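Cortical-lytic enzyme (Bacillus cereus, PDB 4S3J) is a spore cortex-lytic N-acetylglucosaminidase that degrades cortex peptidoglycan during germination, acting on partially degraded material and probably recognising its muramic acid delta-lactam residues. Local coordinates at residues G321-G326 against W383-R388; V343-A348 against L412-N417. All blocks are in the same frame, centred on the assembly; numbering follows the deposited sequence.

In the fold
The four segments alternate along the chain, so the two contacts cross. Residues 321-326, on TIM-barrel strand 318-330, form the first half of interaction 1. Residues 343-348 follow, where helix 345-354 begins in the insertion after that strand. Residues 383-388 then close interaction 1 across 56 intervening residues, bringing the start of helix 387-400 back to strand 318-330. Interaction 2 closes last, across 63 residues, when 412-417, between strand 404-408 and helix 415-424, reaches helix 345-354. The crossing loops are joined directly: Ser345 OG hydrogen-bonds to Glu385 O, and Gly326 pairs through its backbone with Val343. Together they tie the insertion to strand 318-330 and to the starts of helices 387-400 and 415-424.

Interaction 1 of 2, residues G321-G326 against W383-R388; sequences GQNLYG and WFEDAR
In the TIM barrel of this family 18 glycosidase, residues 321-326 on strand 318-330 meet residues 383-388, where the inserted strands return to helix 387-400. Packing is tightest at Gly326, whose CA lies 3.1 Å from Trp383 O. The backbones also nearly touch there, Gly326 CA being 3.7 Å from Phe384 CA. Glu385 contributes most of the buried surface on its side. Its chain, bent at chi2 (-71°), turns the carboxylate toward the strand. Asn323 ND2 donates to Glu385 OE2 over 2.8 Å, arriving from above the carboxylate plane, and the amide and carboxylate planes are 82° apart. Ser389, in the first turn of helix 387-400, hydrogen-bonds to OE1, so Asn323 and Ser389 hold the buried carboxylate from the strand and helix sides. Gln322 comes tip to tip with it, NE2 standing 3.3 Å from Glu385 OE1 while donating to an in-plane lone pair of Asn323 O (3.1 Å).

The other part is looser. A water bridges Leu324 O and Glu385 N, and the partly exposed Trp383 indole leads away to stack on His369. Asp386 N-caps helix 387-400, its OD1 accepting a weak bond from Arg388 N, while Arg388 NE and NH2 both grip OD2. The Asn323 amide is fixed by a second bond in its own plane, ND2 to Tyr325 O at 2.9 Å, nearly along the C=O axis.

Interaction 2 of 2, residues V343-A348 against L412-N417; sequences VSSVAA and LPFPQN
Ser345 lies over one face of the Phe414 ring, its CB 3.9 Å from the ring centroid and 24° off the normal, a CH-pi contact. Phe414 CG stands anti to the backbone N (chi1 -174°), and Asn417 CB packs on the opposite face, sandwiching the ring. Ser345 OG is anti to its own N, which sets it above the ring's rim near CD1; from there it hydrogen-bonds to Glu385 O and, through a water, is bridged to Gln416 OE1. Here the start of helix 345-354, in the insertion that follows strand 318-330 of the TIM barrel, meets the connection from barrel strand 404-408 to helix 415-424. Pro413 crosses Val346 at about a right angle, with Pro413 CB 3.8 Å from Val346 CG2. Val346 CG2 also reaches Pro415 CD, at 4.0 Å. Pro413 O faces the helix start and accepts a weak hydrogen bond from Val346 N (3.4 Å, N-H...O angle 163°). Ser344 sets its CB against the other end of the Pro413 ring, 3.7 Å from CD, while its OG turns back as N-cap and accepts from Ala347 N. Leu412 CD2 lies alongside the Ser344 backbone, 3.8 Å from its N.

Interaction 1 of 2, residues G321-G326 against W383-R388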
# COMPACT_ATOMS: atom_id res chain seq x y z
N GLY A 321 2.41 1.81 5.22
CA GLY A 321 2.69 0.75 4.26
C GLY A 321 1.45 -0.06 3.96
O GLY A 321 0.66 -0.36 4.86
N GLN A 322 1.23 -0.36 2.67
CA GLN A 322 0.09 -1.15 2.25
C GLN A 322 0.48 -2.18 1.20
O GLN A 322 0.97 -1.82 0.14
CB GLN A 322 -1.00 -0.24 1.69
CG GLN A 322 -2.24 -0.98 1.23
CD GLN A 322 -2.95 -1.70 2.37
OE1 GLN A 322 -3.20 -1.12 3.43
NE2 GLN A 322 -3.27 -2.98 2.16
N ASN A 323 0.21 -3.45 1.49
CA ASN A 323 0.42 -4.53 0.54
C ASN A 323 -0.65 -4.49 -0.54
O ASN A 323 -1.83 -4.22 -0.25
CB ASN A 323 0.37 -5.88 1.26
CG ASN A 323 -0.91 -6.06 2.05
OD1 ASN A 323 -1.15 -5.34 3.04
ND2 ASN A 323 -1.78 -6.97 1.59
N LEU A 324 -0.25 -4.79 -1.77
CA LEU A 324 -1.22 -5.02 -2.84
C LEU A 324 -1.42 -6.52 -3.07
O LEU A 324 -2.40 -6.94 -3.74
CB LEU A 324 -0.78 -4.31 -4.12
CG LEU A 324 -0.85 -2.77 -4.08
CD1 LEU A 324 -0.22 -2.19 -5.34
CD2 LEU A 324 -2.27 -2.33 -3.94
N TYR A 325 -0.54 -7.34 -2.51
CA TYR A 325 -0.58 -8.79 -2.67
C TYR A 325 -1.40 -9.47 -1.59
O TYR A 325 -1.55 -8.96 -0.47
CB TYR A 325 0.85 -9.36 -2.66
CG TYR A 325 1.61 -8.97 -1.41
CD1 TYR A 325 2.33 -7.77 -1.36
CD2 TYR A 325 1.60 -9.77 -0.27
CE1 TYR A 325 3.00 -7.39 -0.21
CE2 TYR A 325 2.29 -9.39 0.89
CZ TYR A 325 2.98 -8.21 0.90
OH TYR A 325 3.63 -7.82 2.04
N GLY A 326 -1.91 -10.66 -1.92
CA GLY A 326 -2.40 -11.61 -0.95
C GLY A 326 -1.54 -12.86 -1.06
O GLY A 326 -0.55 -12.87 -1.81
N TRP A 383 -5.95 -15.26 1.53
CA TRP A 383 -6.26 -13.94 2.10
C TRP A 383 -5.70 -12.90 1.14
O TRP A 383 -4.60 -13.10 0.62
CB TRP A 383 -5.66 -13.78 3.50
CG TRP A 383 -6.36 -14.61 4.52
CD1 TRP A 383 -6.14 -15.93 4.80
CD2 TRP A 383 -7.42 -14.19 5.38
NE1 TRP A 383 -6.99 -16.36 5.79
CE2 TRP A 383 -7.78 -15.31 6.18
CE3 TRP A 383 -8.09 -12.98 5.57
CZ2 TRP A 383 -8.82 -15.25 7.11
CZ3 TRP A 383 -9.09 -12.92 6.52
CH2 TRP A 383 -9.45 -14.04 7.27
N PHE A 384 -6.45 -11.84 0.85
CA PHE A 384 -5.98 -10.88 -0.14
C PHE A 384 -6.54 -9.48 0.13
O PHE A 384 -6.99 -9.21 1.24
CB PHE A 384 -6.29 -11.41 -1.57
CG PHE A 384 -7.74 -11.46 -1.95
CD1 PHE A 384 -8.60 -12.43 -1.43
CD2 PHE A 384 -8.22 -10.57 -2.89
CE1 PHE A 384 -9.96 -12.44 -1.82
CE2 PHE A 384 -9.57 -10.57 -3.27
CZ PHE A 384 -10.42 -11.53 -2.76
N GLU A 385 -6.43 -8.59 -0.86
CA GLU A 385 -6.88 -7.21 -0.71
C GLU A 385 -7.94 -6.93 -1.76
O GLU A 385 -7.79 -7.35 -2.92
CB GLU A 385 -5.73 -6.24 -0.89
CG GLU A 385 -4.57 -6.40 0.10
CD GLU A 385 -4.95 -5.95 1.51
OE1 GLU A 385 -5.80 -5.03 1.65
OE2 GLU A 385 -4.42 -6.53 2.47
N ASP A 386 -9.01 -6.20 -1.39
CA ASP A 386 -9.99 -5.77 -2.39
C ASP A 386 -10.52 -4.38 -2.06
O ASP A 386 -10.04 -3.72 -1.13
CB ASP A 386 -11.15 -6.78 -2.56
CG ASP A 386 -12.13 -6.83 -1.38
OD1 ASP A 386 -12.08 -5.99 -0.46
OD2 ASP A 386 -13.01 -7.74 -1.41
N ALA A 387 -11.51 -3.92 -2.83
CA ALA A 387 -11.98 -2.55 -2.70
C ALA A 387 -12.51 -2.23 -1.29
O ALA A 387 -12.35 -1.10 -0.79
CB ALA A 387 -13.04 -2.24 -3.75
N ARG A 388 -13.14 -3.21 -0.65
CA ARG A 388 -13.70 -3.01 0.68
C ARG A 388 -12.61 -2.71 1.70
O ARG A 388 -12.73 -1.75 2.48
CB ARG A 388 -14.50 -4.24 1.13
CG ARG A 388 -15.77 -4.46 0.29
CD ARG A 388 -16.41 -5.80 0.57
NE ARG A 388 -15.59 -6.93 0.12
CZ ARG A 388 -16.01 -8.19 0.09
NH1 ARG A 388 -17.24 -8.49 0.46
NH2 ARG A 388 -15.18 -9.15 -0.33
O HOH W 1 -4.46 -8.91 -3.28

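Interaction 2 of 2, residues V343-A348 against L412-N417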
# COMPACT_ATOMS: atom_id res chain seq x y z
N VAL A 343 -0.36 -13.53 -4.65
CA VAL A 343 -1.36 -13.27 -5.67
C VAL A 343 -1.78 -11.81 -5.69
O VAL A 343 -1.95 -11.15 -4.65
CB VAL A 343 -2.62 -14.15 -5.46
CG1 VAL A 343 -2.31 -15.61 -5.74
CG2 VAL A 343 -3.18 -13.98 -4.06
N SER A 344 -2.03 -11.31 -6.90
CA SER A 344 -2.69 -10.02 -7.07
C SER A 344 -4.17 -10.13 -6.69
O SER A 344 -4.71 -11.23 -6.57
CB SER A 344 -2.55 -9.55 -8.51
OG SER A 344 -3.36 -10.35 -9.35
N SER A 345 -4.85 -8.99 -6.57
CA SER A 345 -6.28 -8.98 -6.25
C SER A 345 -7.04 -9.67 -7.37
O SER A 345 -7.95 -10.48 -7.11
CB SER A 345 -6.73 -7.52 -6.05
OG SER A 345 -8.09 -7.42 -5.62
N VAL A 346 -6.66 -9.37 -8.61
CA VAL A 346 -7.32 -9.97 -9.78
C VAL A 346 -7.09 -11.47 -9.80
O VAL A 346 -8.01 -12.25 -10.08
CB VAL A 346 -6.82 -9.29 -11.08
CG1 VAL A 346 -7.28 -10.02 -12.31
CG2 VAL A 346 -7.26 -7.82 -11.11
N ALA A 347 -5.87 -11.91 -9.48
CA ALA A 347 -5.56 -13.34 -9.51
C ALA A 347 -6.28 -14.10 -8.41
O ALA A 347 -6.67 -15.26 -8.58
CB ALA A 347 -4.04 -13.56 -9.39
N ALA A 348 -6.45 -13.46 -7.26
CA ALA A 348 -7.17 -14.06 -6.15
C ALA A 348 -8.61 -14.32 -6.56
O ALA A 348 -9.14 -15.42 -6.38
CB ALA A 348 -7.11 -13.15 -4.92
N LEU A 412 1.03 -5.99 -9.55
CA LEU A 412 -0.03 -6.79 -8.92
C LEU A 412 -1.39 -6.14 -9.20
O LEU A 412 -1.84 -5.28 -8.44
CB LEU A 412 0.22 -6.86 -7.41
CG LEU A 412 1.46 -7.68 -7.01
CD1 LEU A 412 1.99 -7.21 -5.66
CD2 LEU A 412 1.09 -9.16 -6.93
N PRO A 413 -2.00 -6.49 -10.34
CA PRO A 413 -3.23 -5.83 -10.81
C PRO A 413 -4.31 -5.73 -9.74
O PRO A 413 -4.64 -6.73 -9.06
CB PRO A 413 -3.69 -6.70 -11.97
CG PRO A 413 -2.43 -7.31 -12.51
CD PRO A 413 -1.50 -7.47 -11.32
N PHE A 414 -4.88 -4.53 -9.62
CA PHE A 414 -5.86 -4.17 -8.61
C PHE A 414 -6.42 -2.80 -9.00
O PHE A 414 -6.16 -1.78 -8.35
CB PHE A 414 -5.20 -4.18 -7.22
CG PHE A 414 -6.12 -3.97 -6.05
CD1 PHE A 414 -7.50 -3.78 -6.20
CD2 PHE A 414 -5.59 -3.95 -4.77
CE1 PHE A 414 -8.30 -3.57 -5.06
CE2 PHE A 414 -6.38 -3.75 -3.65
CZ PHE A 414 -7.74 -3.55 -3.80
N PRO A 415 -7.20 -2.76 -10.08
CA PRO A 415 -7.58 -1.45 -10.65
C PRO A 415 -8.41 -0.61 -9.69
O PRO A 415 -8.32 0.61 -9.69
CB PRO A 415 -8.43 -1.81 -11.88
CG PRO A 415 -8.42 -3.28 -12.01
CD PRO A 415 -7.76 -3.91 -10.82
N GLN A 416 -9.21 -1.26 -8.86
CA GLN A 416 -10.09 -0.54 -7.97
C GLN A 416 -9.30 0.27 -6.94
O GLN A 416 -9.75 1.30 -6.48
CB GLN A 416 -11.04 -1.48 -7.25
CG GLN A 416 -11.92 -2.27 -8.18
CD GLN A 416 -11.37 -3.61 -8.55
OE1 GLN A 416 -10.17 -3.89 -8.40
NE2 GLN A 416 -12.23 -4.47 -9.08
N ASN A 417 -8.12 -0.22 -6.55
CA ASN A 417 -7.32 0.53 -5.59
C ASN A 417 -6.98 1.93 -6.10
O ASN A 417 -7.11 2.93 -5.37
CB ASN A 417 -6.04 -0.25 -5.26
CG ASN A 417 -5.07 0.58 -4.46
OD1 ASN A 417 -5.34 0.89 -3.29
ND2 ASN A 417 -3.97 0.99 -5.08
O HOH W 2 -3.13 -6.71 -6.26
O HOH W 3 -9.17 -6.38 -8.04